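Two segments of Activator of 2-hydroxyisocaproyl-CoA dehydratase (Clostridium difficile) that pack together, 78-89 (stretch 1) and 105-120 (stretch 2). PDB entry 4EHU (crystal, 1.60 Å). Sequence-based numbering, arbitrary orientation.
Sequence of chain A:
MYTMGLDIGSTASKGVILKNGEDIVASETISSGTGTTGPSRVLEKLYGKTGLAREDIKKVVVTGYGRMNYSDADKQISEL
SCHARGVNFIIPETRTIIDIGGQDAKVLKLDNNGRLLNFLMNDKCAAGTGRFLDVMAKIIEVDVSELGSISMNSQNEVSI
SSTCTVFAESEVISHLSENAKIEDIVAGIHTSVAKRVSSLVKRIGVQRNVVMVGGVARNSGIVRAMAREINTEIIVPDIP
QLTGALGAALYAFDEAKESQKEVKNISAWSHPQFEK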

# COMPACT_ATOMS: atom_id res chain seq x y z
N SER A 78 12.46 -13.64 19.37
CA SER A 78 12.39 -13.14 17.99
C SER A 78 11.91 -14.19 16.96
O SER A 78 12.36 -15.34 16.96
N GLU A 79 11.02 -13.78 16.06
CA GLU A 79 10.57 -14.69 15.01
C GLU A 79 11.64 -14.93 13.96
O GLU A 79 11.56 -15.92 13.22
N LEU A 80 12.66 -14.08 13.89
CA LEU A 80 13.77 -14.38 12.98
C LEU A 80 14.47 -15.61 13.50
O LEU A 80 14.78 -16.54 12.75
N SER A 81 14.73 -15.62 14.80
CA SER A 81 15.40 -16.78 15.40
C SER A 81 14.52 -18.02 15.32
O SER A 81 15.00 -19.13 15.04
N CYS A 82 13.23 -17.86 15.60
CA CYS A 82 12.35 -19.01 15.61
C CYS A 82 12.16 -19.60 14.21
O CYS A 82 12.21 -20.81 14.07
N HIS A 83 11.95 -18.79 13.18
CA HIS A 83 11.84 -19.38 11.84
C HIS A 83 13.14 -20.06 11.41
O HIS A 83 13.11 -21.12 10.84
N ALA A 84 14.28 -19.44 11.70
CA ALA A 84 15.54 -20.07 11.33
C ALA A 84 15.72 -21.41 12.05
O ALA A 84 16.13 -22.39 11.42
N ARG A 85 15.39 -21.45 13.34
CA ARG A 85 15.56 -22.68 14.12
C ARG A 85 14.63 -23.76 13.58
O ARG A 85 15.04 -24.93 13.43
N GLY A 86 13.38 -23.39 13.31
CA GLY A 86 12.40 -24.32 12.79
C GLY A 86 12.80 -24.87 11.42
O GLY A 86 12.79 -26.09 11.20
N VAL A 87 13.20 -23.98 10.52
CA VAL A 87 13.62 -24.41 9.19
C VAL A 87 14.85 -25.31 9.29
O VAL A 87 14.91 -26.34 8.64
N ASN A 88 15.85 -24.91 10.06
CA ASN A 88 17.08 -25.72 10.14
C ASN A 88 16.83 -27.12 10.70
O ASN A 88 17.57 -28.05 10.39
N PHE A 89 15.81 -27.26 11.54
CA PHE A 89 15.42 -28.56 12.10
C PHE A 89 14.87 -29.51 11.01
O PHE A 89 15.05 -30.75 11.10
N ALA A 105 7.15 -9.32 4.71
CA ALA A 105 7.92 -10.39 4.10
C ALA A 105 9.33 -10.20 4.58
O ALA A 105 9.86 -9.08 4.57
N LYS A 106 9.92 -11.28 5.06
CA LYS A 106 11.24 -11.24 5.63
C LYS A 106 12.16 -12.14 4.84
O LYS A 106 11.78 -13.26 4.48
N VAL A 107 13.37 -11.67 4.57
CA VAL A 107 14.37 -12.51 3.95
C VAL A 107 15.59 -12.59 4.83
O VAL A 107 16.21 -11.57 5.18
N LEU A 108 15.92 -13.82 5.22
CA LEU A 108 17.01 -14.08 6.13
C LEU A 108 18.12 -14.77 5.38
O LEU A 108 17.87 -15.75 4.63
N LYS A 109 19.33 -14.29 5.57
CA LYS A 109 20.50 -15.01 5.09
C LYS A 109 21.20 -15.59 6.30
O LYS A 109 21.44 -14.89 7.28
N LEU A 110 21.50 -16.88 6.25
CA LEU A 110 22.12 -17.56 7.39
C LEU A 110 23.53 -17.99 7.04
O LEU A 110 23.83 -18.27 5.87
N ASP A 111 24.39 -18.07 8.06
CA ASP A 111 25.73 -18.62 7.88
C ASP A 111 25.66 -20.14 7.99
O ASP A 111 24.58 -20.70 8.07
N ASN A 112 26.82 -20.79 8.02
CA ASN A 112 26.85 -22.25 8.04
C ASN A 112 26.39 -22.83 9.38
O ASN A 112 26.22 -24.04 9.52
N ASN A 113 26.17 -21.96 10.36
CA ASN A 113 25.75 -22.42 11.67
C ASN A 113 24.27 -22.18 11.89
O ASN A 113 23.73 -22.54 12.95
N GLY A 114 23.60 -21.57 10.91
CA GLY A 114 22.19 -21.28 11.02
C GLY A 114 21.94 -19.92 11.63
O GLY A 114 20.80 -19.58 11.93
N ARG A 115 23.02 -19.15 11.83
CA ARG A 115 22.92 -17.81 12.42
C ARG A 115 22.68 -16.71 11.39
O ARG A 115 23.14 -16.79 10.26
N LEU A 116 22.00 -15.64 11.79
CA LEU A 116 21.66 -14.59 10.83
C LEU A 116 22.90 -13.78 10.42
O LEU A 116 23.62 -13.25 11.28
N LEU A 117 23.13 -13.72 9.11
CA LEU A 117 24.23 -12.99 8.48
C LEU A 117 23.76 -11.68 7.92
O LEU A 117 24.51 -10.70 7.86
N ASN A 118 22.53 -11.68 7.42
CA ASN A 118 21.96 -10.49 6.80
C ASN A 118 20.44 -10.65 6.80
O ASN A 118 19.93 -11.74 7.02
N PHE A 119 19.72 -9.57 6.57
CA PHE A 119 18.29 -9.57 6.78
C PHE A 119 17.71 -8.38 6.05
O PHE A 119 18.25 -7.29 6.15
N LEU A 120 16.62 -8.59 5.32
CA LEU A 120 15.88 -7.49 4.74
C LEU A 120 14.43 -7.76 4.96
O LEU A 120 13.98 -8.92 4.90

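How does the helix begin, and what does its first turn offer the strands? Ser 78, with chi1 in t, caps the helix: its OG accepts from Leu 80 N at 3.1 Å. Glu 79 leaves the backbone sideways, but with chi1 in p and chi2 in t its end comes nearer the other stretch. Its OE1 accepts a hydrogen bond from Lys 106 NZ at 3.0 Å, part of a salt bridge. Lys 106 points toward the helix, with chi1 in m and chi2 and chi3 in t, which extends most of its chain before chi4 bends to p.

What makes Leu 80 the centre of the contact? It points toward stretch 2 in the m, p rotamer and has the largest covered area of any residue here. Its CD2 lies over one face of the Phe 119 ring, 3.8 Å from the centroid of that ring, a CH-pi contact, and 4.0 Å from Leu 116 CD2. Leu 80 CD1 meets the aliphatic part of the lysine, 3.8 Å from Lys 106 CE, while Leu 80 CB sits 4.2 Å from Leu 108 CD2.

How does the helix stay close one turn later? Ala 84 points inward with a single methyl, and its CB packs 4.3 Å from Leu 108 CD2 and 4.2 Å from Leu 110 CD2. Leu 108 adopts m, p and Leu 110 m, t, both directed toward the helix. The CA atoms of Ala 84 and Gly 114 approach to 6.8 Å.

What closes the far end? Asn 88, chi1 in m, points toward the beta turn spanning Asp 111 to Gly 114. Its ND2 lies 3.5 Å from Gly 114 CA and 3.9 Å from Leu 110 CD1. An ideal CB on Gly 114 would fall 2.6 Å from Asn 88 ND2, a clash, so the bare glycine leaves room for the amide.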

# COMPACT_ATOMS: atom_id res chain seq x y z
CB SER A 78 13.77 -12.66 17.58
OG SER A 78 13.85 -12.42 16.18
CB GLU A 79 9.27 -14.20 14.36
CG GLU A 79 9.44 -13.00 13.45
CD GLU A 79 8.16 -12.18 13.33
OE1 GLU A 79 7.58 -12.16 12.21
OE2 GLU A 79 7.76 -11.53 14.33
CB LEU A 80 14.79 -13.25 12.88
CG LEU A 80 14.38 -11.98 12.13
CD1 LEU A 80 13.06 -11.40 12.63
CD2 LEU A 80 15.50 -10.93 12.24
CB SER A 81 15.74 -16.51 16.87
OG SER A 81 16.53 -15.34 16.96
CB CYS A 82 11.00 -18.68 16.25
SG CYS A 82 11.13 -18.43 18.06
CB HIS A 83 11.42 -18.35 10.79
CG HIS A 83 9.95 -18.07 10.77
ND1 HIS A 83 9.02 -19.01 10.38
CD2 HIS A 83 9.26 -16.93 11.03
CE1 HIS A 83 7.81 -18.47 10.43
NE2 HIS A 83 7.93 -17.22 10.84
CB ALA A 84 16.71 -19.15 11.64
CB ARG A 85 15.25 -22.37 15.59
CG ARG A 85 15.38 -23.59 16.53
CD ARG A 85 16.82 -24.08 16.61
NE ARG A 85 16.93 -25.28 17.44
CZ ARG A 85 16.93 -25.27 18.77
NH1 ARG A 85 16.84 -24.12 19.42
NH2 ARG A 85 17.04 -26.42 19.45
CB VAL A 87 13.90 -23.20 8.29
CG1 VAL A 87 14.59 -23.64 7.00
CG2 VAL A 87 12.61 -22.48 7.99
CB ASN A 88 18.14 -25.02 10.96
CG ASN A 88 18.75 -23.84 10.26
OD1 ASN A 88 18.98 -23.88 9.04
ND2 ASN A 88 19.02 -22.77 11.01
CB PHE A 89 14.40 -28.32 13.21
CG PHE A 89 13.88 -29.58 13.87
CD1 PHE A 89 14.59 -30.19 14.89
CD2 PHE A 89 12.66 -30.11 13.49
CE1 PHE A 89 14.10 -31.35 15.51
CE2 PHE A 89 12.17 -31.25 14.11
CZ PHE A 89 12.89 -31.86 15.12
CB ALA A 105 7.88 -10.29 2.60
CB LYS A 106 11.19 -11.75 7.07
CG LYS A 106 10.42 -10.83 8.02
CD LYS A 106 10.38 -11.47 9.42
CE LYS A 106 10.11 -10.40 10.49
NZ LYS A 106 8.68 -9.98 10.53
CB VAL A 107 14.76 -12.00 2.55
CG1 VAL A 107 15.80 -12.92 1.94
CG2 VAL A 107 13.52 -11.93 1.67
CB LEU A 108 16.55 -15.04 7.25
CG LEU A 108 15.62 -14.51 8.34
CD1 LEU A 108 14.24 -14.18 7.79
CD2 LEU A 108 15.53 -15.59 9.45
CB LYS A 109 21.45 -14.08 4.32
CG LYS A 109 22.76 -14.74 3.95
CD LYS A 109 23.62 -13.83 3.09
CE LYS A 109 24.44 -14.61 2.08
NZ LYS A 109 23.80 -14.62 0.73
CB LEU A 110 21.32 -18.82 7.74
CG LEU A 110 19.82 -18.62 7.96
CD1 LEU A 110 19.17 -19.96 8.34
CD2 LEU A 110 19.58 -17.57 9.04
CB ASP A 111 26.75 -18.03 8.87
CG ASP A 111 26.46 -18.38 10.35
OD1 ASP A 111 25.63 -19.25 10.67
OD2 ASP A 111 27.08 -17.75 11.23
CB ASN A 112 28.25 -22.76 7.69
CG ASN A 112 28.61 -22.50 6.24
OD1 ASN A 112 27.74 -22.44 5.38
ND2 ASN A 112 29.90 -22.34 5.97
CB ASN A 113 26.56 -21.71 12.76
CG ASN A 113 28.03 -21.58 12.40
OD1 ASN A 113 28.77 -22.57 12.41
ND2 ASN A 113 28.46 -20.37 12.08
CB ARG A 115 24.19 -17.50 13.19
CG ARG A 115 24.64 -18.66 14.10
CD ARG A 115 25.55 -18.20 15.22
NE ARG A 115 24.79 -17.98 16.45
CZ ARG A 115 24.69 -18.87 17.44
NH1 ARG A 115 25.33 -20.03 17.37
NH2 ARG A 115 23.97 -18.58 18.51
CB LEU A 116 20.63 -13.65 11.44
CG LEU A 116 19.95 -12.75 10.41
CD1 LEU A 116 18.93 -13.53 9.59
CD2 LEU A 116 19.29 -11.60 11.09
CB LEU A 117 24.79 -13.79 7.29
CG LEU A 117 26.03 -14.64 7.48
CD1 LEU A 117 26.37 -15.31 6.17
CD2 LEU A 117 27.20 -13.80 7.98
CB ASN A 118 22.52 -10.31 5.39
CG ASN A 118 22.36 -8.88 4.88
OD1 ASN A 118 21.70 -8.05 5.51
ND2 ASN A 118 22.95 -8.60 3.72
CB PHE A 119 17.98 -9.46 8.28
CG PHE A 119 16.53 -9.29 8.60
CD1 PHE A 119 15.65 -10.35 8.48
CD2 PHE A 119 16.04 -8.06 9.01
CE1 PHE A 119 14.31 -10.20 8.78
CE2 PHE A 119 14.70 -7.91 9.31
CZ PHE A 119 13.83 -8.98 9.19
CB LEU A 120 16.14 -7.36 3.24
CG LEU A 120 17.45 -6.74 2.79
CD1 LEU A 120 17.56 -6.89 1.26
CD2 LEU A 120 17.50 -5.26 3.17